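Side-chain contacts in SusD superfamily protein (Bacteroides thetaiotaomicron VPI-5482, PDB 3HDX), which probably binds polysaccharide at the bacterial outer membrane as a SusD homolog, taking part in carbohydrate capture: residues W458-D463 / S469-N474; A373-N378 / E410-E415; A27-N32 / S356-T361; Y324-N329 / K337-Q342. All coordinates share one frame; numbering follows the deposited sequence.

Contact 1 of 4, residues W458-D463 / S469-N474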
loop_
_atom_site.group_PDB
_atom_site.type_symbol
_atom_site.label_atom_id
_atom_site.label_comp_id
_atom_site.label_asym_id
_atom_site.label_seq_id
_atom_site.Cartn_x
_atom_site.Cartn_y
_atom_site.Cartn_z
ATOM N N TRP A 458 -3.473 14.860 -6.109
ATOM C CA TRP A 458 -4.906 15.001 -6.337
ATOM C C TRP A 458 -5.361 16.375 -5.905
ATOM O O TRP A 458 -4.785 16.999 -5.000
ATOM C CB TRP A 458 -5.722 13.945 -5.556
ATOM C CG TRP A 458 -5.685 12.638 -6.223
ATOM C CD1 TRP A 458 -4.596 11.787 -6.330
ATOM C CD2 TRP A 458 -6.776 11.992 -6.885
ATOM N NE1 TRP A 458 -4.971 10.657 -7.026
ATOM C CE2 TRP A 458 -6.301 10.740 -7.361
ATOM C CE3 TRP A 458 -8.129 12.342 -7.107
ATOM C CZ2 TRP A 458 -7.117 9.853 -8.106
ATOM C CZ3 TRP A 458 -8.941 11.444 -7.807
ATOM C CH2 TRP A 458 -8.430 10.218 -8.304
ATOM N N PRO A 459 -6.428 16.881 -6.541
ATOM C CA PRO A 459 -7.015 18.112 -6.023
ATOM C C PRO A 459 -7.620 17.875 -4.623
ATOM O O PRO A 459 -7.939 16.745 -4.277
ATOM C CB PRO A 459 -8.133 18.405 -7.024
ATOM C CG PRO A 459 -8.381 17.213 -7.748
ATOM C CD PRO A 459 -7.184 16.353 -7.681
ATOM N N VAL A 460 -7.699 18.950 -3.837
ATOM C CA VAL A 460 -8.449 18.982 -2.601
ATOM C C VAL A 460 -9.940 19.137 -2.983
ATOM O O VAL A 460 -10.292 19.912 -3.865
ATOM C CB VAL A 460 -7.971 20.142 -1.680
ATOM C CG1 VAL A 460 -8.809 20.236 -0.383
ATOM C CG2 VAL A 460 -6.496 19.964 -1.358
ATOM N N SER A 461 -10.805 18.369 -2.341
ATOM C CA SER A 461 -12.240 18.456 -2.627
ATOM C C SER A 461 -12.739 19.873 -2.329
ATOM O O SER A 461 -12.396 20.473 -1.304
ATOM C CB SER A 461 -13.039 17.464 -1.789
ATOM O OG SER A 461 -14.442 17.767 -1.886
ATOM N N GLU A 462 -13.543 20.408 -3.244
ATOM C CA GLU A 462 -14.093 21.761 -3.042
ATOM C C GLU A 462 -14.991 21.840 -1.798
ATOM O O GLU A 462 -15.033 22.882 -1.143
ATOM C CB GLU A 462 -14.719 22.297 -4.341
ATOM C CG GLU A 462 -13.607 22.638 -5.466
ATOM C CD GLU A 462 -12.615 23.822 -5.154
ATOM O OE1 GLU A 462 -12.990 24.705 -4.333
ATOM O OE2 GLU A 462 -11.463 23.896 -5.746
ATOM N N ASP A 463 -15.601 20.719 -1.404
ATOM C CA ASP A 463 -16.392 20.645 -0.152
ATOM C C ASP A 463 -15.515 20.947 1.073
ATOM O O ASP A 463 -15.934 21.685 1.976
ATOM C CB ASP A 463 -17.060 19.270 0.035
ATOM C CG ASP A 463 -18.137 18.968 -1.036
ATOM O OD1 ASP A 463 -18.655 19.921 -1.669
ATOM O OD2 ASP A 463 -18.455 17.763 -1.224
ATOM N N SER A 469 -11.838 27.569 5.436
ATOM C CA SER A 469 -11.283 28.661 4.630
ATOM C C SER A 469 -9.751 28.764 4.601
ATOM O O SER A 469 -9.208 29.389 3.688
ATOM C CB SER A 469 -11.879 30.039 5.048
ATOM O OG SER A 469 -11.454 30.371 6.352
ATOM N N GLN A 470 -9.043 28.151 5.557
ATOM C CA GLN A 470 -7.572 28.222 5.514
ATOM C C GLN A 470 -6.969 27.170 4.592
ATOM O O GLN A 470 -5.773 27.235 4.356
ATOM C CB GLN A 470 -6.964 28.061 6.909
ATOM C CG GLN A 470 -7.342 29.204 7.870
ATOM C CD GLN A 470 -6.288 29.348 8.957
ATOM O OE1 GLN A 470 -5.115 29.641 8.672
ATOM N NE2 GLN A 470 -6.681 29.127 10.170
ATOM N N ILE A 471 -7.785 26.224 4.095
ATOM C CA ILE A 471 -7.312 25.147 3.203
ATOM C C ILE A 471 -7.288 25.664 1.773
ATOM O O ILE A 471 -8.325 26.053 1.248
ATOM C CB ILE A 471 -8.235 23.924 3.267
ATOM C CG1 ILE A 471 -8.268 23.364 4.690
ATOM C CG2 ILE A 471 -7.775 22.799 2.298
ATOM C CD1 ILE A 471 -6.907 22.929 5.167
ATOM N N GLU A 472 -6.107 25.672 1.157
ATOM C CA GLU A 472 -5.884 26.174 -0.207
ATOM C C GLU A 472 -5.821 25.017 -1.202
ATOM O O GLU A 472 -5.270 23.956 -0.921
ATOM C CB GLU A 472 -4.559 26.964 -0.271
ATOM C CG GLU A 472 -4.276 27.705 -1.600
ATOM C CD GLU A 472 -2.860 28.281 -1.691
ATOM O OE1 GLU A 472 -1.984 27.920 -0.858
ATOM O OE2 GLU A 472 -2.626 29.083 -2.614
ATOM N N GLN A 473 -6.370 25.233 -2.385
ATOM C CA GLN A 473 -6.312 24.228 -3.413
ATOM C C GLN A 473 -4.876 24.095 -3.915
ATOM O O GLN A 473 -4.075 25.041 -3.854
ATOM C CB GLN A 473 -7.225 24.647 -4.579
ATOM C CG GLN A 473 -7.324 23.675 -5.749
ATOM C CD GLN A 473 -7.768 22.312 -5.311
ATOM O OE1 GLN A 473 -6.923 21.451 -4.960
ATOM N NE2 GLN A 473 -9.088 22.135 -5.198
ATOM N N ASN A 474 -4.567 22.900 -4.417
ATOM C CA ASN A 474 -3.305 22.654 -5.131
ATOM C C ASN A 474 -3.306 23.545 -6.372
ATOM O O ASN A 474 -4.228 23.461 -7.188
ATOM C CB ASN A 474 -3.251 21.193 -5.569
ATOM C CG ASN A 474 -1.927 20.779 -6.333
ATOM O OD1 ASN A 474 -1.292 21.504 -7.126
ATOM N ND2 ASN A 474 -1.561 19.540 -6.105
HETATM O O HOH W 1 -2.971 18.600 -3.747
#

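Contact 2 of 4, residues A373-N378 / E410-E415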
loop_
_atom_site.group_PDB
_atom_site.type_symbol
_atom_site.label_atom_id
_atom_site.label_comp_id
_atom_site.label_asym_id
_atom_site.label_seq_id
_atom_site.Cartn_x
_atom_site.Cartn_y
_atom_site.Cartn_z
ATOM N N ALA A 373 17.230 1.570 -3.522
ATOM C CA ALA A 373 18.010 2.384 -2.589
ATOM C C ALA A 373 19.522 2.229 -2.811
ATOM O O ALA A 373 20.252 3.202 -2.858
ATOM C CB ALA A 373 17.627 2.071 -1.126
ATOM N N LEU A 374 19.953 0.995 -3.030
ATOM C CA LEU A 374 21.374 0.705 -3.239
ATOM C C LEU A 374 21.864 1.376 -4.529
ATOM O O LEU A 374 22.927 1.992 -4.542
ATOM C CB LEU A 374 21.653 -0.797 -3.228
ATOM C CG LEU A 374 21.597 -1.423 -1.841
ATOM C CD1 LEU A 374 21.479 -2.936 -1.925
ATOM C CD2 LEU A 374 22.830 -1.005 -1.006
ATOM N N CYS A 375 21.054 1.333 -5.593
ATOM C CA CYS A 375 21.399 2.087 -6.807
ATOM C C CYS A 375 21.487 3.575 -6.552
ATOM O O CYS A 375 22.443 4.243 -7.004
ATOM C CB CYS A 375 20.391 1.845 -7.894
ATOM S SG CYS A 375 20.524 0.212 -8.616
ATOM N N ALA A 376 20.511 4.104 -5.811
ATOM C CA ALA A 376 20.498 5.515 -5.476
ATOM C C ALA A 376 21.771 5.961 -4.731
ATOM O O ALA A 376 22.263 7.085 -4.910
ATOM C CB ALA A 376 19.222 5.899 -4.699
ATOM N N LEU A 377 22.292 5.051 -3.918
ATOM C CA LEU A 377 23.511 5.238 -3.147
ATOM C C LEU A 377 24.790 4.887 -3.915
ATOM O O LEU A 377 25.867 4.857 -3.328
ATOM C CB LEU A 377 23.415 4.378 -1.878
ATOM C CG LEU A 377 22.301 4.722 -0.878
ATOM C CD1 LEU A 377 22.073 3.587 0.107
ATOM C CD2 LEU A 377 22.640 6.024 -0.199
ATOM N N ASN A 378 24.675 4.672 -5.230
ATOM C CA ASN A 378 25.802 4.323 -6.106
ATOM C C ASN A 378 26.478 3.006 -5.669
ATOM O O ASN A 378 27.713 2.857 -5.712
ATOM C CB ASN A 378 26.786 5.502 -6.227
ATOM C CG ASN A 378 27.627 5.445 -7.515
ATOM O OD1 ASN A 378 27.220 4.865 -8.542
ATOM N ND2 ASN A 378 28.794 6.081 -7.466
ATOM N N GLU A 410 21.737 3.837 -14.234
ATOM C CA GLU A 410 20.391 4.231 -14.642
ATOM C C GLU A 410 19.676 3.063 -15.369
ATOM O O GLU A 410 18.473 2.848 -15.169
ATOM C CB GLU A 410 20.429 5.528 -15.440
ATOM C CG GLU A 410 20.845 6.744 -14.610
ATOM C CD GLU A 410 22.348 6.823 -14.263
ATOM O OE1 GLU A 410 23.222 6.351 -15.045
ATOM O OE2 GLU A 410 22.664 7.327 -13.171
ATOM N N SER A 411 20.425 2.277 -16.146
ATOM C CA SER A 411 19.853 1.104 -16.827
ATOM C C SER A 411 19.345 0.112 -15.778
ATOM O O SER A 411 18.258 -0.475 -15.937
ATOM C CB SER A 411 20.867 0.392 -17.743
ATOM O OG SER A 411 21.270 1.207 -18.832
ATOM N N LEU A 412 20.136 -0.098 -14.712
ATOM C CA LEU A 412 19.732 -1.001 -13.627
ATOM C C LEU A 412 18.532 -0.439 -12.857
ATOM O O LEU A 412 17.596 -1.177 -12.549
ATOM C CB LEU A 412 20.930 -1.313 -12.711
ATOM C CG LEU A 412 20.620 -2.208 -11.488
ATOM C CD1 LEU A 412 20.022 -3.531 -11.990
ATOM C CD2 LEU A 412 21.876 -2.487 -10.642
ATOM N N ILE A 413 18.548 0.859 -12.557
ATOM C CA ILE A 413 17.371 1.493 -11.896
ATOM C C ILE A 413 16.111 1.277 -12.730
ATOM O O ILE A 413 15.102 0.813 -12.198
ATOM C CB ILE A 413 17.588 3.004 -11.617
ATOM C CG1 ILE A 413 18.630 3.202 -10.530
ATOM C CG2 ILE A 413 16.234 3.717 -11.252
ATOM C CD1 ILE A 413 19.188 4.646 -10.493
ATOM N N ALA A 414 16.202 1.496 -14.033
ATOM C CA ALA A 414 15.020 1.345 -14.902
ATOM C C ALA A 414 14.510 -0.120 -14.810
ATOM O O ALA A 414 13.306 -0.360 -14.696
ATOM C CB ALA A 414 15.312 1.782 -16.348
ATOM N N GLU A 415 15.431 -1.077 -14.830
ATOM C CA GLU A 415 15.044 -2.492 -14.757
ATOM C C GLU A 415 14.416 -2.902 -13.410
ATOM O O GLU A 415 13.455 -3.670 -13.386
ATOM C CB GLU A 415 16.182 -3.432 -15.161
ATOM C CG GLU A 415 15.801 -4.901 -15.194
ATOM C CD GLU A 415 14.660 -5.236 -16.136
ATOM O OE1 GLU A 415 14.383 -4.476 -17.109
ATOM O OE2 GLU A 415 14.037 -6.282 -15.882
#

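Contact 3 of 4, residues A27-N32 / S356-T361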
loop_
_atom_site.group_PDB
_atom_site.type_symbol
_atom_site.label_atom_id
_atom_site.label_comp_id
_atom_site.label_asym_id
_atom_site.label_seq_id
_atom_site.Cartn_x
_atom_site.Cartn_y
_atom_site.Cartn_z
ATOM N N ALA A 27 -11.066 1.231 5.562
ATOM C CA ALA A 27 -12.054 2.033 4.846
ATOM C C ALA A 27 -11.441 3.201 4.075
ATOM O O ALA A 27 -11.878 3.503 2.951
ATOM C CB ALA A 27 -13.134 2.530 5.796
ATOM N N ALA A 28 -10.397 3.829 4.625
ATOM C CA ALA A 28 -9.744 4.954 3.940
ATOM C C ALA A 28 -9.142 4.534 2.599
ATOM O O ALA A 28 -9.227 5.246 1.622
ATOM C CB ALA A 28 -8.640 5.605 4.824
ATOM N N LEU A 29 -8.533 3.348 2.598
ATOM C CA LEU A 29 -7.883 2.784 1.396
ATOM C C LEU A 29 -8.872 2.114 0.458
ATOM O O LEU A 29 -8.668 2.095 -0.746
ATOM C CB LEU A 29 -6.785 1.769 1.773
ATOM C CG LEU A 29 -5.429 2.384 2.108
ATOM C CD1 LEU A 29 -5.464 3.379 3.244
ATOM C CD2 LEU A 29 -4.420 1.292 2.364
ATOM N N ALA A 30 -9.935 1.551 1.014
ATOM C CA ALA A 30 -10.892 0.756 0.222
ATOM C C ALA A 30 -12.041 1.561 -0.365
ATOM O O ALA A 30 -12.548 1.196 -1.418
ATOM C CB ALA A 30 -11.455 -0.425 1.049
ATOM N N ASP A 31 -12.433 2.653 0.280
ATOM C CA ASP A 31 -13.588 3.407 -0.183
ATOM C C ASP A 31 -13.349 3.911 -1.617
ATOM O O ASP A 31 -12.280 4.431 -1.962
ATOM C CB ASP A 31 -13.985 4.512 0.814
ATOM C CG ASP A 31 -14.709 3.966 2.099
ATOM O OD1 ASP A 31 -14.929 2.735 2.289
ATOM O OD2 ASP A 31 -15.035 4.824 2.957
ATOM N N ASN A 32 -14.354 3.688 -2.462
ATOM C CA ASN A 32 -14.279 4.015 -3.900
ATOM C C ASN A 32 -13.047 3.417 -4.602
ATOM O O ASN A 32 -12.591 3.932 -5.626
ATOM C CB ASN A 32 -14.373 5.535 -4.105
ATOM C CG ASN A 32 -15.724 6.079 -3.646
ATOM O OD1 ASN A 32 -15.797 6.924 -2.748
ATOM N ND2 ASN A 32 -16.786 5.523 -4.198
ATOM N N SER A 356 -10.713 -10.195 -0.794
ATOM C CA SER A 356 -9.296 -9.906 -0.890
ATOM C C SER A 356 -8.800 -8.841 0.075
ATOM O O SER A 356 -9.430 -7.788 0.238
ATOM C CB SER A 356 -8.937 -9.444 -2.301
ATOM O OG SER A 356 -9.805 -8.439 -2.758
ATOM N N SER A 357 -7.659 -9.133 0.683
ATOM C CA SER A 357 -6.980 -8.183 1.548
ATOM C C SER A 357 -6.231 -7.171 0.694
ATOM O O SER A 357 -5.753 -7.486 -0.410
ATOM C CB SER A 357 -5.911 -8.866 2.411
ATOM O OG SER A 357 -6.423 -9.800 3.329
ATOM N N ILE A 358 -6.135 -5.960 1.230
ATOM C CA ILE A 358 -5.174 -4.984 0.750
ATOM C C ILE A 358 -3.793 -5.440 1.259
ATOM O O ILE A 358 -3.626 -5.753 2.462
ATOM C CB ILE A 358 -5.496 -3.572 1.262
ATOM C CG1 ILE A 358 -6.797 -3.049 0.679
ATOM C CG2 ILE A 358 -4.312 -2.601 0.972
ATOM C CD1 ILE A 358 -7.363 -1.869 1.447
ATOM N N VAL A 359 -2.824 -5.527 0.344
ATOM C CA VAL A 359 -1.445 -5.862 0.700
ATOM C C VAL A 359 -0.600 -4.645 0.395
ATOM O O VAL A 359 -0.250 -4.375 -0.761
ATOM C CB VAL A 359 -0.931 -7.094 -0.007
ATOM C CG1 VAL A 359 0.551 -7.343 0.373
ATOM C CG2 VAL A 359 -1.856 -8.333 0.295
ATOM N N PHE A 360 -0.333 -3.855 1.440
ATOM C CA PHE A 360 0.487 -2.685 1.255
ATOM C C PHE A 360 1.908 -3.069 0.900
ATOM O O PHE A 360 2.495 -2.476 0.008
ATOM C CB PHE A 360 0.427 -1.747 2.455
ATOM C CG PHE A 360 1.325 -0.567 2.320
ATOM C CD1 PHE A 360 0.982 0.516 1.499
ATOM C CD2 PHE A 360 2.560 -0.542 2.943
ATOM C CE1 PHE A 360 1.883 1.619 1.372
ATOM C CE2 PHE A 360 3.412 0.549 2.795
ATOM C CZ PHE A 360 3.081 1.587 1.999
ATOM N N THR A 361 2.457 -4.036 1.636
ATOM C CA THR A 361 3.804 -4.512 1.391
ATOM C C THR A 361 3.990 -5.956 1.810
ATOM O O THR A 361 3.227 -6.540 2.581
ATOM C CB THR A 361 4.862 -3.605 2.060
ATOM O OG1 THR A 361 6.178 -3.939 1.579
ATOM C CG2 THR A 361 4.824 -3.669 3.586
#

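Contact 4 of 4, residues Y324-N329 / K337-Q342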
loop_
_atom_site.group_PDB
_atom_site.type_symbol
_atom_site.label_atom_id
_atom_site.label_comp_id
_atom_site.label_asym_id
_atom_site.label_seq_id
_atom_site.Cartn_x
_atom_site.Cartn_y
_atom_site.Cartn_z
ATOM N N TYR A 324 -1.281 -14.467 -14.056
ATOM C CA TYR A 324 -1.880 -13.129 -13.916
ATOM C C TYR A 324 -3.134 -12.868 -14.718
ATOM O O TYR A 324 -3.908 -11.991 -14.337
ATOM C CB TYR A 324 -0.867 -12.061 -14.312
ATOM C CG TYR A 324 0.075 -11.558 -13.223
ATOM C CD1 TYR A 324 0.329 -12.267 -12.042
ATOM C CD2 TYR A 324 0.741 -10.348 -13.425
ATOM C CE1 TYR A 324 1.189 -11.765 -11.081
ATOM C CE2 TYR A 324 1.604 -9.852 -12.490
ATOM C CZ TYR A 324 1.835 -10.556 -11.318
ATOM O OH TYR A 324 2.660 -10.097 -10.332
ATOM N N VAL A 325 -3.304 -13.570 -15.845
ATOM C CA VAL A 325 -4.339 -13.229 -16.809
ATOM C C VAL A 325 -5.070 -14.470 -17.345
ATOM O O VAL A 325 -4.455 -15.481 -17.669
ATOM C CB VAL A 325 -3.687 -12.459 -17.996
ATOM C CG1 VAL A 325 -4.723 -12.053 -19.022
ATOM C CG2 VAL A 325 -2.919 -11.221 -17.493
ATOM N N GLN A 326 -6.373 -14.347 -17.493
ATOM C CA GLN A 326 -7.230 -15.385 -18.073
ATOM C C GLN A 326 -7.923 -14.844 -19.320
ATOM O O GLN A 326 -7.885 -13.642 -19.615
ATOM C CB GLN A 326 -8.253 -15.869 -17.056
ATOM C CG GLN A 326 -7.659 -16.805 -16.013
ATOM C CD GLN A 326 -8.660 -17.289 -15.015
ATOM O OE1 GLN A 326 -9.863 -17.406 -15.313
ATOM N NE2 GLN A 326 -8.172 -17.666 -13.851
ATOM N N ASN A 327 -8.547 -15.757 -20.076
ATOM C CA ASN A 327 -9.268 -15.383 -21.292
ATOM C C ASN A 327 -8.358 -14.774 -22.342
ATOM O O ASN A 327 -8.734 -13.805 -23.044
ATOM C CB ASN A 327 -10.464 -14.463 -21.010
ATOM C CG ASN A 327 -11.456 -15.043 -20.068
ATOM O OD1 ASN A 327 -11.402 -16.214 -19.704
ATOM N ND2 ASN A 327 -12.434 -14.222 -19.706
ATOM N N LEU A 328 -7.162 -15.361 -22.486
ATOM C CA LEU A 328 -6.190 -14.852 -23.484
ATOM C C LEU A 328 -6.636 -15.020 -24.953
ATOM O O LEU A 328 -6.072 -14.394 -25.845
ATOM C CB LEU A 328 -4.805 -15.429 -23.219
ATOM C CG LEU A 328 -4.133 -14.846 -21.946
ATOM C CD1 LEU A 328 -2.995 -15.769 -21.406
ATOM C CD2 LEU A 328 -3.643 -13.430 -22.232
ATOM N N ASN A 329 -7.656 -15.847 -25.166
ATOM C CA ASN A 329 -8.312 -16.005 -26.476
ATOM C C ASN A 329 -9.260 -14.843 -26.814
ATOM O O ASN A 329 -9.631 -14.699 -27.995
ATOM C CB ASN A 329 -9.115 -17.320 -26.527
ATOM C CG ASN A 329 -10.186 -17.420 -25.425
ATOM O OD1 ASN A 329 -9.936 -17.105 -24.249
ATOM N ND2 ASN A 329 -11.387 -17.877 -25.801
ATOM N N LYS A 337 -5.073 -12.043 -11.444
ATOM C CA LYS A 337 -4.085 -12.247 -10.383
ATOM C C LYS A 337 -4.732 -12.348 -8.995
ATOM O O LYS A 337 -4.392 -13.220 -8.209
ATOM C CB LYS A 337 -3.079 -11.100 -10.396
ATOM C CG LYS A 337 -2.032 -11.143 -9.326
ATOM C CD LYS A 337 -1.222 -9.878 -9.313
ATOM C CE LYS A 337 -0.200 -9.876 -8.176
ATOM N NZ LYS A 337 0.795 -8.727 -8.247
ATOM N N ILE A 338 -5.603 -11.385 -8.708
ATOM C CA ILE A 338 -6.283 -11.232 -7.420
ATOM C C ILE A 338 -7.733 -11.657 -7.666
ATOM O O ILE A 338 -8.465 -11.035 -8.469
ATOM C CB ILE A 338 -6.152 -9.784 -6.867
ATOM C CG1 ILE A 338 -4.669 -9.365 -6.829
ATOM C CG2 ILE A 338 -6.859 -9.692 -5.510
ATOM C CD1 ILE A 338 -4.365 -8.036 -6.169
ATOM N N LYS A 339 -8.139 -12.721 -6.988
ATOM C CA LYS A 339 -9.445 -13.394 -7.252
ATOM C C LYS A 339 -9.999 -14.138 -6.016
ATOM O O LYS A 339 -10.203 -15.368 -5.999
ATOM C CB LYS A 339 -9.307 -14.301 -8.490
ATOM C CG LYS A 339 -8.181 -15.303 -8.435
ATOM C CD LYS A 339 -8.157 -16.232 -9.663
ATOM C CE LYS A 339 -6.975 -17.149 -9.634
ATOM N NZ LYS A 339 -5.699 -16.374 -9.704
ATOM N N ILE A 340 -10.207 -13.359 -4.960
ATOM C CA ILE A 340 -10.697 -13.870 -3.672
ATOM C C ILE A 340 -12.228 -13.688 -3.700
ATOM O O ILE A 340 -12.785 -12.653 -3.302
ATOM C CB ILE A 340 -10.028 -13.165 -2.487
ATOM C CG1 ILE A 340 -8.502 -13.138 -2.637
ATOM C CG2 ILE A 340 -10.408 -13.868 -1.206
ATOM C CD1 ILE A 340 -7.818 -14.521 -2.869
ATOM N N ILE A 341 -12.905 -14.704 -4.239
ATOM C CA ILE A 341 -14.359 -14.616 -4.519
ATOM C C ILE A 341 -15.173 -15.403 -3.486
ATOM O O ILE A 341 -14.949 -16.598 -3.345
ATOM C CB ILE A 341 -14.659 -15.125 -5.950
ATOM C CG1 ILE A 341 -13.819 -14.390 -7.012
ATOM C CG2 ILE A 341 -16.196 -14.983 -6.283
ATOM C CD1 ILE A 341 -13.857 -15.039 -8.421
ATOM N N GLN A 342 -16.092 -14.721 -2.788
ATOM C CA GLN A 342 -16.998 -15.360 -1.806
ATOM C C GLN A 342 -18.058 -16.196 -2.523
ATOM O O GLN A 342 -18.645 -15.710 -3.492
ATOM C CB GLN A 342 -17.704 -14.304 -0.947
#

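Contact 1 of 4, residues W458-D463 / S469-N474
Ile471, in one of its two modelled conformers, brings CG2 to within 3.9 Å of CG1 of Val460, and the two branched side chains cross at about a right angle. Ile465 of the intervening helix touches both, so branched apolar side chains suit this buried spot. Glu472 turns its side chain away to a salt bridge with Lys478, while Arg149 donates to its backbone oxygen. Gln473 carries the contact. Its CG is anti to the backbone N (chi1 -178°), and a bend at chi2 brings the amide back to Val460. OE1 accepts from Val460 N at 2.8 Å, on a lone pair in the carbonyl plane, and also takes Asn474 N from a tilted direction. NE2 gives a nearly straight bond (169°) to Val460 O, 2.9 Å away, and a second to Glu462 OE2 at 3.0 Å, met from above the carboxylate plane. Four bonds thus fix both the tilt and the flip of the amide. A leucine here would probably leave the buried N-H and C=O of Val460 without their partners and deprive Glu462 OE2 of an N-H. Asn474 ND2 joins Trp458 O through a water, and its OD1 accepts from Phe476 N. Gln473 pairs with the backbone of one residue much as a neighbouring strand would, fastening the loop after helix 462-467 to the extended approach to that helix, whose N-cap is Ser461.

Contact 2 of 4, residues A373-N378 / E410-E415
Cys375 meets two consecutive residues of helix 409-423, CB chiefly against Ile413 and SG chiefly against Leu412. Its CB lies 3.4 Å from CG1 of Ile413, tighter than usual for two carbons. With SG anti to its own carbonyl carbon (chi1 -73°), the sulfur is carried instead to Leu412, whose CD2 is 3.6 Å away and whose CG is only slightly farther. A small, polarisable thiol suits so close a helix approach, where the CA atoms of Cys375 and Ile413 are 6.5 Å apart. This is helix-to-helix packing within the largely alpha-helical SusD family, which belongs to the TPR clan, and it joins the C-terminal end of helix 363-376 to helix 409-423. Neighbouring helices pack on the three side chains: Ser380 and Ala383 of helix 380-391 touch Cys375, Val384, Phe401 and Phe405 pack on Leu412, and Met441 lies against Ile413. Farther out, the helix of Cys375 ends in a Schellman motif, with Asn378 at positive phi as its C-prime residue and Arg379 N bonded to Leu374 O. Cys375 O accepts from Asn378 N at 2.9 Å and also from Arg409 NE, the latter a polar tie from the first turn of the facing helix.

Contact 3 of 4, residues A27-N32 / S356-T361
Ser356 OG, hydrogen-bonded to both Glu277 OE1 and His275 ND1, holds the start of the run from which Ile358 reaches across to Leu29. The contact itself is wholly apolar. CD1 of Ile358 comes to 3.7 Å from CB of Leu29, while its shorter branch, CG2, stands 4.1 Å from CD2 of Leu29; the two side chains cross obliquely, and both branches of the isoleucine are engaged. A nearly straight chi2 of 163° extends the CD1 methyl toward the helix, where it also comes to 4.4 Å from CB of Ala30. A small residue such as alanine fits there, since that methyl reaches the backbone N of Ala30 at 4.3 Å as well. The contact sets the last turn of helix 11-30 against strand 358-361, which pairs antiparallel with strand 259-261 in a small sheet amid the helices, near the centre of the molecule. Backbone bonds from Ile358 to Phe261 and from Thr361 to Leu259 keep the strand in place. On the helix side, Phe78, Phe120 and Tyr124 pack round Leu29, and Phe263 touches Ala30. Phe120 also meets Phe360 edge-to-face, which links strand and helix through a shared aromatic neighbour. Asp31 N bonds to Ala27 O at 2.9 Å, Asp31 is the first residue to leave helical backbone angles, and Arg77 NE binds Ala28 O.

Contact 4 of 4, residues Y324-N329 / K337-Q342
Tyr324 and Lys337 face each other at the open end of a beta hairpin formed by strands 325-326 and 334-335, one residue just before the first strand and the other soon after the second. Here the packing is close. All four torsions of Lys337 are near 180°, so its chain runs straight alongside the tyrosine, pointing the same way. Its CD lies over one ring face, 3.9 Å from the ring centroid and 24° off the normal, in a CH-pi contact offset toward the rim nearest CE1. A long aliphatic chain ending in a charge suits this place, because beyond the ring NZ donates to Tyr324 OH at 3.1 Å. The buried ammonium also forms a salt bridge with Glu427 and bonds to the backbone oxygens of Glu423 and Met425, which probably favours its charged state; Tyr324 OH in turn bonds to Arg422 O. A valine in place of Tyr324 would probably strip the lysine chain of its flat support, leave NZ one acceptor short and deprive Arg422 O of its partner. Farther along, the contact is loose. Gln326 and Lys339 point toward each other without a polar bond between them, and beyond these the chain reaches solvent at Ile341. Lys339 NZ bonds to Thr241 O and Ser336 O, and the aliphatic CD and CE of Lys339 come no nearer to Gln326 NE2 than 4.4 Å.

In the fold
From the N terminus, helix 11-30 comes first, and contact 3 joins its end to strand 358-361, closing a loop of 323 residues that ties the N-terminal family region to the SusD-family region. Contact 4, a short hairpin closure, is nested inside that loop and touches contact 3, where Ser356 N lies 3.5 Å from Ile340 CB. The strand then leads on into helix 363-376, and contact 2 closes the next loop, of 31 residues, against helix 409-423. Contact 1, last, closes five residues, tying the loop after helix 462-467 to the residues leading into it. Contacts 3, 2 and 1 stand in series and none cross; the centres of contacts 1 and 4 are about 38 Å apart.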